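Local coordinates for protein glycosyl hydrolase BlGH5_18 (PDB 7LQX) that probably hydrolyses glycosidic bonds in N-glycan-derived sugars, as a family GH5 glycosidase of a gut bifidobacterium's N-glycan degradation pathway, at residues A[67-72]-A[136-141]; A[101-106]-A[143-148]; A[158-163]-A[185-190]; A[200-205]-A[271-276]. All coordinates share one frame; numbering follows the deposited sequence.

Interaction 1. Residues A[67-72]-A[136-141]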
loop_
_atom_site.group_PDB
_atom_site.type_symbol
_atom_site.label_atom_id
_atom_site.label_comp_id
_atom_site.label_asym_id
_atom_site.label_seq_id
_atom_site.Cartn_x
_atom_site.Cartn_y
_atom_site.Cartn_z
ATOM N N PRO A 67 -9.459 -11.137 3.409
ATOM C CA PRO A 67 -9.555 -9.822 2.761
ATOM C C PRO A 67 -8.264 -9.038 2.957
ATOM O O PRO A 67 -7.418 -9.369 3.790
ATOM C CB PRO A 67 -10.733 -9.155 3.478
ATOM C CG PRO A 67 -10.765 -9.809 4.820
ATOM C CD PRO A 67 -10.333 -11.228 4.596
ATOM N N VAL A 68 -8.113 -7.977 2.164
ATOM C CA VAL A 68 -6.893 -7.168 2.142
ATOM C C VAL A 68 -7.202 -5.761 2.648
ATOM O O VAL A 68 -8.129 -5.101 2.167
ATOM C CB VAL A 68 -6.260 -7.172 0.741
ATOM C CG1 VAL A 68 -5.132 -6.160 0.625
ATOM C CG2 VAL A 68 -5.763 -8.566 0.428
ATOM N N TRP A 69 -6.412 -5.307 3.623
ATOM C CA TRP A 69 -6.773 -4.137 4.424
ATOM C C TRP A 69 -6.840 -2.849 3.623
ATOM O O TRP A 69 -7.809 -2.091 3.798
ATOM C CB TRP A 69 -5.785 -4.032 5.590
ATOM C CG TRP A 69 -6.125 -3.066 6.672
ATOM C CD1 TRP A 69 -7.268 -2.330 6.810
ATOM C CD2 TRP A 69 -5.284 -2.720 7.767
ATOM N NE1 TRP A 69 -7.194 -1.558 7.952
ATOM C CE2 TRP A 69 -5.979 -1.781 8.552
ATOM C CE3 TRP A 69 -4.014 -3.140 8.183
ATOM C CZ2 TRP A 69 -5.442 -1.247 9.722
ATOM C CZ3 TRP A 69 -3.487 -2.609 9.342
ATOM C CH2 TRP A 69 -4.200 -1.672 10.098
ATOM N N PRO A 70 -5.873 -2.528 2.754
ATOM C CA PRO A 70 -5.983 -1.282 1.975
ATOM C C PRO A 70 -7.197 -1.223 1.073
ATOM O O PRO A 70 -7.540 -0.129 0.616
ATOM C CB PRO A 70 -4.671 -1.224 1.172
ATOM C CG PRO A 70 -4.003 -2.561 1.370
ATOM C CD PRO A 70 -4.545 -3.155 2.636
ATOM N N TYR A 71 -7.847 -2.356 0.775
ATOM C CA TYR A 71 -9.072 -2.318 -0.018
ATOM C C TYR A 71 -10.304 -2.167 0.866
ATOM O O TYR A 71 -11.285 -1.534 0.455
ATOM C CB TYR A 71 -9.230 -3.569 -0.902
ATOM C CG TYR A 71 -7.970 -4.000 -1.632
ATOM C CD1 TYR A 71 -6.989 -3.086 -1.999
ATOM C CD2 TYR A 71 -7.762 -5.329 -1.934
ATOM C CE1 TYR A 71 -5.829 -3.505 -2.630
ATOM C CE2 TYR A 71 -6.615 -5.751 -2.563
ATOM C CZ TYR A 71 -5.656 -4.837 -2.916
ATOM O OH TYR A 71 -4.516 -5.289 -3.534
ATOM N N LEU A 72 -10.252 -2.721 2.086
ATOM C CA LEU A 72 -11.355 -2.595 3.026
ATOM C C LEU A 72 -11.437 -1.194 3.618
ATOM O O LEU A 72 -12.534 -0.692 3.885
ATOM C CB LEU A 72 -11.186 -3.576 4.189
ATOM C CG LEU A 72 -11.473 -5.058 3.982
ATOM C CD1 LEU A 72 -11.058 -5.821 5.234
ATOM C CD2 LEU A 72 -12.939 -5.283 3.684
ATOM N N LYS A 136 -9.058 3.003 17.081
ATOM C CA LYS A 136 -10.479 3.258 16.883
ATOM C C LYS A 136 -10.912 2.822 15.489
ATOM O O LYS A 136 -11.986 2.234 15.318
ATOM C CB LYS A 136 -10.793 4.736 17.118
ATOM C CG LYS A 136 -12.253 5.083 16.883
ATOM N N ALA A 137 -10.085 3.102 14.478
ATOM C CA ALA A 137 -10.426 2.716 13.112
ATOM C C ALA A 137 -10.442 1.202 12.953
ATOM O O ALA A 137 -11.287 0.649 12.236
ATOM C CB ALA A 137 -9.432 3.342 12.133
ATOM N N GLU A 138 -9.509 0.513 13.607
ATOM C CA GLU A 138 -9.509 -0.942 13.564
ATOM C C GLU A 138 -10.787 -1.491 14.173
ATOM O O GLU A 138 -11.435 -2.374 13.603
ATOM C CB GLU A 138 -8.298 -1.473 14.324
ATOM C CG GLU A 138 -6.977 -1.180 13.655
ATOM C CD GLU A 138 -5.828 -1.202 14.636
ATOM O OE1 GLU A 138 -4.772 -0.616 14.326
ATOM O OE2 GLU A 138 -5.980 -1.799 15.720
ATOM N N LYS A 139 -11.175 -0.961 15.330
ATOM C CA LYS A 139 -12.393 -1.436 15.971
ATOM C C LYS A 139 -13.607 -1.168 15.097
ATOM O O LYS A 139 -14.509 -2.007 15.002
ATOM C CB LYS A 139 -12.556 -0.775 17.334
ATOM C CG LYS A 139 -11.567 -1.258 18.372
ATOM C CD LYS A 139 -11.791 -0.574 19.717
ATOM C CE LYS A 139 -13.197 -0.839 20.239
ATOM N NZ LYS A 139 -13.364 -0.466 21.675
ATOM N N THR A 140 -13.648 -0.005 14.447
ATOM C CA THR A 140 -14.757 0.303 13.552
ATOM C C THR A 140 -14.833 -0.699 12.404
ATOM O O THR A 140 -15.924 -1.173 12.063
ATOM C CB THR A 140 -14.623 1.736 13.033
ATOM O OG1 THR A 140 -14.563 2.637 14.146
ATOM C CG2 THR A 140 -15.802 2.096 12.168
ATOM N N LEU A 141 -13.690 -1.037 11.797
ATOM C CA LEU A 141 -13.694 -2.021 10.716
ATOM C C LEU A 141 -14.137 -3.396 11.214
ATOM O O LEU A 141 -14.954 -4.066 10.573
ATOM C CB LEU A 141 -12.323 -2.095 10.038
ATOM C CG LEU A 141 -12.276 -3.094 8.876
ATOM C CD1 LEU A 141 -13.305 -2.729 7.797
ATOM C CD2 LEU A 141 -10.882 -3.184 8.289
#

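Interaction 2. Residues A[101-106]-A[143-148]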
loop_
_atom_site.group_PDB
_atom_site.type_symbol
_atom_site.label_atom_id
_atom_site.label_comp_id
_atom_site.label_asym_id
_atom_site.label_seq_id
_atom_site.Cartn_x
_atom_site.Cartn_y
_atom_site.Cartn_z
ATOM N N ALA A 101 -16.915 -20.848 7.348
ATOM C CA ALA A 101 -15.879 -19.889 7.000
ATOM C C ALA A 101 -15.413 -19.145 8.240
ATOM O O ALA A 101 -16.229 -18.731 9.069
ATOM C CB ALA A 101 -16.382 -18.898 5.945
ATOM N N TYR A 102 -14.099 -19.016 8.370
ATOM C CA TYR A 102 -13.425 -18.185 9.361
ATOM C C TYR A 102 -12.705 -17.077 8.603
ATOM O O TYR A 102 -12.104 -17.327 7.557
ATOM C CB TYR A 102 -12.425 -19.043 10.150
ATOM C CG TYR A 102 -13.103 -20.114 10.970
ATOM C CD1 TYR A 102 -13.505 -21.300 10.388
ATOM C CD2 TYR A 102 -13.388 -19.914 12.314
ATOM C CE1 TYR A 102 -14.163 -22.269 11.120
ATOM C CE2 TYR A 102 -14.041 -20.884 13.060
ATOM C CZ TYR A 102 -14.427 -22.061 12.454
ATOM O OH TYR A 102 -15.088 -23.031 13.180
ATOM N N VAL A 103 -12.798 -15.838 9.087
ATOM C CA VAL A 103 -12.278 -14.681 8.359
ATOM C C VAL A 103 -11.204 -14.001 9.199
ATOM O O VAL A 103 -11.404 -13.773 10.395
ATOM C CB VAL A 103 -13.410 -13.685 8.039
ATOM C CG1 VAL A 103 -12.866 -12.448 7.342
ATOM C CG2 VAL A 103 -14.477 -14.340 7.196
ATOM N N ASP A 104 -10.072 -13.666 8.578
ATOM C CA ASP A 104 -9.043 -12.853 9.218
ATOM C C ASP A 104 -9.257 -11.402 8.794
ATOM O O ASP A 104 -9.361 -11.122 7.593
ATOM C CB ASP A 104 -7.640 -13.268 8.772
ATOM C CG ASP A 104 -7.098 -14.465 9.521
ATOM O OD1 ASP A 104 -7.801 -15.487 9.638
ATOM O OD2 ASP A 104 -5.933 -14.387 9.971
ATOM N N VAL A 105 -9.277 -10.471 9.758
ATOM C CA VAL A 105 -9.723 -9.115 9.434
ATOM C C VAL A 105 -8.628 -8.291 8.758
ATOM O O VAL A 105 -8.886 -7.661 7.727
ATOM C CB VAL A 105 -10.308 -8.373 10.647
ATOM C CG1 VAL A 105 -10.725 -6.951 10.238
ATOM C CG2 VAL A 105 -11.483 -9.134 11.221
ATOM N N PHE A 106 -7.416 -8.235 9.344
ATOM C CA PHE A 106 -6.378 -7.282 8.929
ATOM C C PHE A 106 -5.189 -7.980 8.277
ATOM O O PHE A 106 -4.297 -8.476 8.971
ATOM C CB PHE A 106 -5.866 -6.455 10.116
ATOM C CG PHE A 106 -6.912 -5.606 10.774
ATOM C CD1 PHE A 106 -7.357 -4.441 10.177
ATOM C CD2 PHE A 106 -7.447 -5.967 12.005
ATOM C CE1 PHE A 106 -8.325 -3.659 10.792
ATOM C CE2 PHE A 106 -8.414 -5.187 12.618
ATOM C CZ PHE A 106 -8.858 -4.045 12.011
ATOM N N ALA A 143 -16.080 -4.060 13.707
ATOM C CA ALA A 143 -17.513 -4.011 13.985
ATOM C C ALA A 143 -18.331 -4.024 12.700
ATOM O O ALA A 143 -19.355 -4.711 12.616
ATOM C CB ALA A 143 -17.853 -2.775 14.819
ATOM N N GLU A 144 -17.902 -3.270 11.688
ATOM C CA GLU A 144 -18.670 -3.204 10.449
ATOM C C GLU A 144 -18.622 -4.537 9.713
ATOM O O GLU A 144 -19.653 -5.049 9.263
ATOM C CB GLU A 144 -18.130 -2.085 9.562
ATOM C CG GLU A 144 -18.295 -0.701 10.148
ATOM N N LEU A 145 -17.430 -5.119 9.601
ATOM C CA LEU A 145 -17.293 -6.412 8.943
ATOM C C LEU A 145 -18.034 -7.491 9.718
ATOM O O LEU A 145 -18.799 -8.274 9.142
ATOM C CB LEU A 145 -15.811 -6.757 8.799
ATOM C CG LEU A 145 -15.482 -8.076 8.101
ATOM C CD1 LEU A 145 -16.014 -8.107 6.679
ATOM C CD2 LEU A 145 -13.972 -8.317 8.104
ATOM N N TYR A 146 -17.847 -7.525 11.042
ATOM C CA TYR A 146 -18.520 -8.525 11.860
ATOM C C TYR A 146 -20.035 -8.409 11.741
ATOM O O TYR A 146 -20.738 -9.423 11.653
ATOM C CB TYR A 146 -18.091 -8.375 13.321
ATOM C CG TYR A 146 -18.827 -9.322 14.231
ATOM C CD1 TYR A 146 -18.607 -10.689 14.163
ATOM C CD2 TYR A 146 -19.746 -8.852 15.151
ATOM C CE1 TYR A 146 -19.286 -11.566 14.992
ATOM C CE2 TYR A 146 -20.430 -9.717 15.984
ATOM C CZ TYR A 146 -20.206 -11.071 15.900
ATOM O OH TYR A 146 -20.914 -11.899 16.751
ATOM N N GLY A 147 -20.559 -7.182 11.750
ATOM C CA GLY A 147 -21.997 -7.007 11.690
ATOM C C GLY A 147 -22.605 -7.555 10.416
ATOM O O GLY A 147 -23.746 -8.022 10.419
ATOM N N GLU A 148 -21.861 -7.493 9.310
ATOM C CA GLU A 148 -22.315 -8.093 8.060
ATOM C C GLU A 148 -22.123 -9.606 8.070
ATOM O O GLU A 148 -23.033 -10.362 7.713
ATOM C CB GLU A 148 -21.580 -7.449 6.879
ATOM C CG GLU A 148 -22.024 -6.023 6.595
ATOM C CD GLU A 148 -23.465 -5.956 6.149
ATOM O OE1 GLU A 148 -23.856 -6.778 5.295
ATOM O OE2 GLU A 148 -24.218 -5.106 6.671
#

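Interaction 3. Residues A[158-163]-A[185-190]. With EDO (1,2-ethanediol), chain D.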
loop_
_atom_site.group_PDB
_atom_site.type_symbol
_atom_site.label_atom_id
_atom_site.label_comp_id
_atom_site.label_asym_id
_atom_site.label_seq_id
_atom_site.Cartn_x
_atom_site.Cartn_y
_atom_site.Cartn_z
ATOM N N LEU A 158 -13.889 -14.835 13.628
ATOM C CA LEU A 158 -12.806 -14.105 12.998
ATOM C C LEU A 158 -11.546 -14.140 13.841
ATOM O O LEU A 158 -11.582 -14.263 15.074
ATOM C CB LEU A 158 -13.219 -12.658 12.687
ATOM C CG LEU A 158 -13.625 -11.779 13.870
ATOM C CD1 LEU A 158 -12.403 -11.254 14.597
ATOM C CD2 LEU A 158 -14.508 -10.627 13.398
ATOM N N THR A 159 -10.427 -14.045 13.130
ATOM C CA THR A 159 -9.108 -13.836 13.700
ATOM C C THR A 159 -8.761 -12.386 13.394
ATOM O O THR A 159 -9.046 -11.896 12.297
ATOM C CB THR A 159 -8.110 -14.756 13.013
ATOM O OG1 THR A 159 -8.546 -16.112 13.166
ATOM C CG2 THR A 159 -6.724 -14.646 13.605
ATOM N N LEU A 160 -8.155 -11.683 14.349
ATOM C CA LEU A 160 -7.918 -10.258 14.134
ATOM C C LEU A 160 -7.118 -10.009 12.859
ATOM O O LEU A 160 -7.404 -9.069 12.112
ATOM C CB LEU A 160 -7.230 -9.634 15.343
ATOM C CG LEU A 160 -8.017 -9.708 16.643
ATOM C CD1 LEU A 160 -7.250 -9.007 17.755
ATOM C CD2 LEU A 160 -9.405 -9.112 16.518
ATOM N N GLY A 161 -6.112 -10.829 12.590
ATOM C CA GLY A 161 -5.347 -10.698 11.358
ATOM C C GLY A 161 -4.206 -11.691 11.358
ATOM O O GLY A 161 -3.776 -12.175 12.408
ATOM N N ASN A 162 -3.702 -11.970 10.164
ATOM C CA ASN A 162 -2.696 -13.015 10.031
ATOM C C ASN A 162 -1.348 -12.541 10.559
ATOM O O ASN A 162 -0.760 -11.614 10.000
ATOM C CB ASN A 162 -2.567 -13.380 8.560
ATOM C CG ASN A 162 -1.614 -14.503 8.336
ATOM O OD1 ASN A 162 -1.759 -15.567 8.929
ATOM N ND2 ASN A 162 -0.604 -14.277 7.505
ATOM N N GLU A 163 -0.828 -13.191 11.602
ATOM C CA GLU A 163 0.560 -12.987 12.034
ATOM C C GLU A 163 0.894 -11.513 12.232
ATOM O O GLU A 163 1.960 -11.035 11.847
ATOM C CB GLU A 163 1.533 -13.644 11.048
ATOM C CG GLU A 163 1.280 -15.133 10.902
ATOM C CD GLU A 163 2.118 -15.827 9.866
ATOM O OE1 GLU A 163 2.997 -15.181 9.254
ATOM O OE2 GLU A 163 1.877 -17.037 9.662
ATOM N N ALA A 185 -3.896 -5.167 26.172
ATOM C CA ALA A 185 -5.075 -4.310 26.107
ATOM C C ALA A 185 -5.594 -4.206 24.684
ATOM O O ALA A 185 -6.810 -4.203 24.458
ATOM C CB ALA A 185 -4.730 -2.918 26.641
ATOM N N TRP A 186 -4.681 -4.119 23.712
ATOM C CA TRP A 186 -5.063 -4.013 22.309
ATOM C C TRP A 186 -5.832 -5.246 21.866
ATOM O O TRP A 186 -6.895 -5.142 21.243
ATOM C CB TRP A 186 -3.793 -3.822 21.473
ATOM C CG TRP A 186 -4.036 -3.748 19.997
ATOM C CD1 TRP A 186 -4.500 -2.677 19.293
ATOM C CD2 TRP A 186 -3.843 -4.799 19.050
ATOM N NE1 TRP A 186 -4.604 -3.000 17.964
ATOM C CE2 TRP A 186 -4.203 -4.296 17.787
ATOM C CE3 TRP A 186 -3.386 -6.116 19.144
ATOM C CZ2 TRP A 186 -4.126 -5.067 16.625
ATOM C CZ3 TRP A 186 -3.313 -6.880 17.992
ATOM C CH2 TRP A 186 -3.681 -6.353 16.750
ATOM N N LEU A 187 -5.317 -6.431 22.194
ATOM C CA LEU A 187 -6.024 -7.660 21.865
ATOM C C LEU A 187 -7.403 -7.685 22.506
ATOM O O LEU A 187 -8.405 -7.962 21.841
ATOM C CB LEU A 187 -5.213 -8.870 22.323
ATOM C CG LEU A 187 -3.960 -9.213 21.526
ATOM C CD1 LEU A 187 -3.164 -10.316 22.212
ATOM C CD2 LEU A 187 -4.341 -9.625 20.113
ATOM N N ALA A 188 -7.476 -7.403 23.808
ATOM C CA ALA A 188 -8.764 -7.478 24.485
ATOM C C ALA A 188 -9.760 -6.508 23.869
ATOM O O ALA A 188 -10.940 -6.842 23.695
ATOM C CB ALA A 188 -8.595 -7.192 25.977
ATOM N N ASP A 189 -9.301 -5.300 23.533
ATOM C CA ASP A 189 -10.182 -4.266 22.996
ATOM C C ASP A 189 -10.795 -4.685 21.665
ATOM O O ASP A 189 -11.990 -4.475 21.432
ATOM C CB ASP A 189 -9.370 -2.976 22.852
ATOM C CG ASP A 189 -10.227 -1.743 22.646
ATOM O OD1 ASP A 189 -11.434 -1.769 22.959
ATOM O OD2 ASP A 189 -9.672 -0.729 22.166
ATOM N N LEU A 190 -9.995 -5.287 20.782
ATOM C CA LEU A 190 -10.513 -5.689 19.477
ATOM C C LEU A 190 -11.342 -6.966 19.565
ATOM O O LEU A 190 -12.364 -7.092 18.878
ATOM C CB LEU A 190 -9.363 -5.851 18.481
ATOM C CG LEU A 190 -8.938 -4.586 17.734
ATOM C CD1 LEU A 190 -8.317 -3.549 18.653
ATOM C CD2 LEU A 190 -7.975 -4.948 16.612
HETATM C C1 EDO D . 0.811 -17.476 5.855
HETATM O O1 EDO D . 0.502 -16.928 7.138
HETATM C C2 EDO D . 0.680 -16.364 4.819
HETATM O O2 EDO D . 1.579 -15.302 5.180
#

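Interaction 4. Residues A[200-205]-A[271-276]. With EDO (1,2-ethanediol), chain D.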
loop_
_atom_site.group_PDB
_atom_site.type_symbol
_atom_site.label_atom_id
_atom_site.label_comp_id
_atom_site.label_asym_id
_atom_site.label_seq_id
_atom_site.Cartn_x
_atom_site.Cartn_y
_atom_site.Cartn_z
ATOM N N VAL A 200 -16.546 -17.232 17.268
ATOM C CA VAL A 200 -15.225 -17.196 17.880
ATOM C C VAL A 200 -14.532 -15.879 17.551
ATOM O O VAL A 200 -14.741 -15.266 16.493
ATOM C CB VAL A 200 -14.338 -18.402 17.501
ATOM C CG1 VAL A 200 -14.970 -19.706 18.008
ATOM C CG2 VAL A 200 -14.053 -18.453 16.013
ATOM N N ALA A 201 -13.695 -15.453 18.491
ATOM C CA ALA A 201 -12.791 -14.323 18.341
ATOM C C ALA A 201 -11.399 -14.828 18.677
ATOM O O ALA A 201 -11.172 -15.341 19.776
ATOM C CB ALA A 201 -13.186 -13.185 19.283
ATOM N N LEU A 202 -10.475 -14.673 17.731
ATOM C CA LEU A 202 -9.148 -15.250 17.815
ATOM C C LEU A 202 -8.103 -14.211 17.440
ATOM O O LEU A 202 -8.394 -13.215 16.770
ATOM C CB LEU A 202 -8.979 -16.410 16.811
ATOM C CG LEU A 202 -10.099 -17.441 16.822
ATOM C CD1 LEU A 202 -10.019 -18.384 15.644
ATOM C CD2 LEU A 202 -10.074 -18.239 18.108
ATOM N N HIS A 203 -6.863 -14.479 17.834
ATOM C CA HIS A 203 -5.723 -13.726 17.319
ATOM C C HIS A 203 -4.646 -14.712 16.882
ATOM O O HIS A 203 -4.625 -15.869 17.311
ATOM C CB HIS A 203 -5.196 -12.678 18.313
ATOM C CG HIS A 203 -4.640 -13.257 19.566
ATOM N ND1 HIS A 203 -3.284 -13.397 19.778
ATOM C CD2 HIS A 203 -5.249 -13.738 20.674
ATOM C CE1 HIS A 203 -3.083 -13.946 20.961
ATOM N NE2 HIS A 203 -4.258 -14.172 21.520
ATOM N N SER A 204 -3.775 -14.249 15.985
ATOM C CA SER A 204 -2.782 -15.095 15.342
ATOM C C SER A 204 -1.416 -14.436 15.320
ATOM O O SER A 204 -1.266 -13.310 14.829
ATOM C CB SER A 204 -3.199 -15.393 13.892
ATOM O OG SER A 204 -2.092 -15.749 13.074
ATOM N N GLU A 205 -0.420 -15.170 15.794
ATOM C CA GLU A 205 0.974 -14.793 15.658
ATOM C C GLU A 205 1.733 -15.868 14.894
ATOM O O GLU A 205 1.346 -17.043 14.885
ATOM C CB GLU A 205 1.605 -14.619 17.035
ATOM C CG GLU A 205 1.030 -13.451 17.812
ATOM C CD GLU A 205 -0.316 -13.733 18.476
ATOM O OE1 GLU A 205 -0.476 -14.783 19.132
ATOM O OE2 GLU A 205 -1.207 -12.868 18.350
ATOM N N PRO A 271 -9.220 -25.270 23.189
ATOM C CA PRO A 271 -8.883 -25.871 21.893
ATOM C C PRO A 271 -7.626 -25.261 21.299
ATOM O O PRO A 271 -7.359 -24.066 21.443
ATOM C CB PRO A 271 -10.107 -25.561 21.016
ATOM C CG PRO A 271 -11.213 -25.200 21.986
ATOM C CD PRO A 271 -10.496 -24.535 23.130
ATOM N N VAL A 272 -6.862 -26.110 20.618
ATOM C CA VAL A 272 -5.710 -25.706 19.823
ATOM C C VAL A 272 -6.076 -25.876 18.354
ATOM O O VAL A 272 -6.365 -26.988 17.904
ATOM C CB VAL A 272 -4.471 -26.547 20.161
ATOM C CG1 VAL A 272 -3.315 -26.137 19.269
ATOM C CG2 VAL A 272 -4.097 -26.387 21.619
ATOM N N TRP A 273 -6.037 -24.787 17.593
ATOM C CA TRP A 273 -6.293 -24.822 16.158
ATOM C C TRP A 273 -4.951 -24.741 15.437
ATOM O O TRP A 273 -4.264 -23.723 15.517
ATOM C CB TRP A 273 -7.196 -23.650 15.771
ATOM C CG TRP A 273 -7.597 -23.646 14.327
ATOM C CD1 TRP A 273 -7.362 -24.623 13.413
ATOM C CD2 TRP A 273 -8.318 -22.617 13.635
ATOM N NE1 TRP A 273 -7.872 -24.268 12.187
ATOM C CE2 TRP A 273 -8.480 -23.045 12.302
ATOM C CE3 TRP A 273 -8.852 -21.386 14.015
ATOM C CZ2 TRP A 273 -9.138 -22.277 11.346
ATOM C CZ3 TRP A 273 -9.515 -20.632 13.074
ATOM C CH2 TRP A 273 -9.650 -21.076 11.748
ATOM N N LEU A 274 -4.572 -25.829 14.771
ATOM C CA LEU A 274 -3.467 -25.813 13.813
ATOM C C LEU A 274 -3.995 -25.074 12.589
ATOM O O LEU A 274 -4.462 -25.667 11.612
ATOM C CB LEU A 274 -3.051 -27.232 13.496
ATOM C CG LEU A 274 -1.771 -27.388 12.690
ATOM C CD1 LEU A 274 -0.617 -26.591 13.252
ATOM C CD2 LEU A 274 -1.423 -28.876 12.645
ATOM N N GLN A 275 -3.959 -23.740 12.687
ATOM C CA GLN A 275 -4.611 -22.862 11.721
ATOM C C GLN A 275 -3.815 -22.727 10.436
ATOM O O GLN A 275 -4.400 -22.398 9.397
ATOM C CB GLN A 275 -4.852 -21.507 12.402
ATOM C CG GLN A 275 -5.659 -20.522 11.587
ATOM C CD GLN A 275 -5.808 -19.169 12.259
ATOM O OE1 GLN A 275 -6.927 -18.703 12.528
ATOM N NE2 GLN A 275 -4.704 -18.536 12.533
ATOM N N GLU A 276 -2.511 -22.990 10.481
ATOM C CA GLU A 276 -1.734 -23.193 9.279
ATOM C C GLU A 276 -0.748 -24.325 9.480
ATOM O O GLU A 276 -0.045 -24.370 10.493
ATOM C CB GLU A 276 -0.875 -21.979 8.895
ATOM C CG GLU A 276 -1.649 -20.763 8.527
ATOM C CD GLU A 276 -0.781 -19.585 8.185
ATOM O OE1 GLU A 276 0.467 -19.715 8.128
ATOM O OE2 GLU A 276 -1.374 -18.500 8.012
HETATM C C1 EDO D . 0.811 -17.476 5.855
HETATM O O1 EDO D . 0.502 -16.928 7.138
HETATM C C2 EDO D . 0.680 -16.364 4.819
HETATM O O2 EDO D . 1.579 -15.302 5.180
#

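Interaction 1. Residues A[67-72]-A[136-141]
Trp-69 and Leu-72, on the short helix 69-72 in the loop after barrel strand 62-65, pack against Leu-141 of the outer helix 132-149 in a (beta/alpha)8 barrel. One methyl, Leu-141 CD2, does most of the touching. It lies 4.0 Å from Trp-69 CD1, approaching the indole obliquely, and 4.0 Å from Leu-72 CD1, whose side chain crosses that of Leu-141 at about a right angle. The extended first torsion of Leu-141 (CG opposite the backbone N, chi1 -179°) carries the methyl across to the short helix. One helical turn earlier, Glu-138 CG meets the benzene half of the indole, at 4.2 Å from Trp-69 CZ2, while its carboxylate accepts a hydrogen bond from Trp-186 NE1 through OE2. The indole nitrogen is satisfied by Gln-73 OE1, and the same amide donates through NE2 to Ala-137 O, so Gln-73 adds a polar bridge beside the apolar contact. Phe-106 meets the Trp-69 ring edge-to-face. At the start of the short helix Val-68 takes the N-cap position, and its carbonyl accepts from both Tyr-71 N and Leu-72 N. The contact thus sets a beta-alpha loop helix of a (beta/alpha)8 barrel against the helix that follows the next strand, 100-104.

Interaction 2. Residues A[101-106]-A[143-148]
Segment 101-106, which carries the end of strand 100-104, and helical residues 143-148 run in roughly opposite directions, and their backbones come nearest at Val-105 and Leu-145, whose CA atoms are 8.1 Å apart. Helix 132-149 is the first long helix after strand 100-104, and here it returns along the outside of the barrel. No hydrogen bond joins the two segments; the contact is wholly apolar and rests on Leu-145. Its CD2 methyl lies opposite the fork of Val-105, equally far from both branches: 4.1 Å to Val-105 CG1 and 4.1 Å to Val-105 CG2. The two side chains lie alongside, pointing opposite ways. Two residues earlier on the strand, Val-103 CG1 touches the same methyl at 4.3 Å. With chi1 at 179°, Val-105 holds CG1 trans to its amide nitrogen, and that methyl also sits over the centre of the Phe-106 ring, 3.7 Å above its plane. Asp-104, between the two valines, points away from the helix and forms a salt bridge with Arg-64. The contact thus lies between the helical layer and the barrel wall: Val-103 also meets Leu-149 of the same helix, Val-91 of helix 81-96 and Phe-155 of the neighbouring strand 155-159.

Interaction 3. Residues A[158-163]-A[185-190]
O1 of a bound 1,2-ethanediol, probably from the crystallisation liquor, accepts a hydrogen bond from Asn-162 ND2 (2.9 Å, N-H...O angle 149°) and donates one to Glu-276 OE2; Glu-163 OE2 lies 2.9 Å from that O1. Both ends of the Asn-162 amide have protein partners as well, OD1 accepting from Arg-64 NH2 and ND2 donating to His-109 O, which fixes the flip of the group. A fully extended N-CA-CB-CG path (chi1 -177°) sends this amide into the pocket. With an alanine in place of Asn-162, Arg-64 and His-109 O would probably each lose a hydrogen-bond partner, and the ethanediol its amide donor. Just before the pocket, Leu-160 leaves the barrel in the other direction and meets helix 180-191. Its CD1 touches Leu-187 CD2 at 3.8 Å, crossing obliquely, while its CD2 presses on Leu-190 CB at 3.8 Å. Trp-186 comes in more loosely, with CZ3 4.5 Å from Leu-160 CD1. Leu-160 therefore fills the space between barrel wall and helix, while two and three residues on the chain turns inward. An Asn-Glu pair at the C-terminal end of the fourth barrel strand is a hallmark of clan GH-A glycosidases, in which this glutamate serves as acid/base; Glu-163 is consistent with that role.

Interaction 4. Residues A[200-205]-A[271-276]
Leu-202 and Trp-273 meet across the barrel interior although their strands, 200-202 and 272-277, are not neighbours: the CA atoms stand 10.1 Å apart and side chains alone bridge the distance. Leu-202 CD1 reaches the edge of the indole in its plane, 3.5 Å from Trp-273 CZ3, with the two side chains at about a right angle. Gln-275 CG covers one face of the same ring, lying 3.7 Å above its centre; an inverse gamma turn centred on Leu-274 separates the two residues. The extended Gln-275 chain then brings NE2 to 3.7 Å from Ser-204 CB. That amide is satisfied at both ends, by His-232 at NE2 and Thr-159 at OE1, and Ser-204 OG bonds to the backbone N of Glu-163. On the far side of strand 200-202, His-203 ND1 donates to the syn lone pair of Glu-205 OE2, a short and nearly straight bond (2.6 Å, 167°) in the imidazole plane. Glu-276 forms a salt bridge with Arg-64 through OE2 and takes Trp-234 NE1 at OE1. Replacing Glu-276 by an alanine would probably leave Arg-64 without this salt-bridge mate and Trp-234 NE1 without its acceptor. An apolar floor thus underlies a polar pocket where Glu-276 and Glu-163 come close, as expected for a retaining GH5 enzyme with Glu-276 probably the nucleophile.

The four contacts go from the rim of the (beta/alpha)8 barrel to its interior. Interactions 1 and 2 share helix 132-149, have centres about 10 Å apart and interleave along the chain, 67-72 and 101-106 both preceding the helix. Interaction 3 follows, its centre about 12 Å from interaction 1 and 11 Å from interaction 2, and a salt bridge between Lys-139 and Asp-189 ties its helix to 132-149. Strands 100-104, 155-159 and 200-202 lie side by side in the sheet, linking interactions 2, 3 and 4. Interaction 4 comes last, about 20 Å from interaction 1 between centres. Interactions 3 and 4 meet at the ethanediol, in the probable active site.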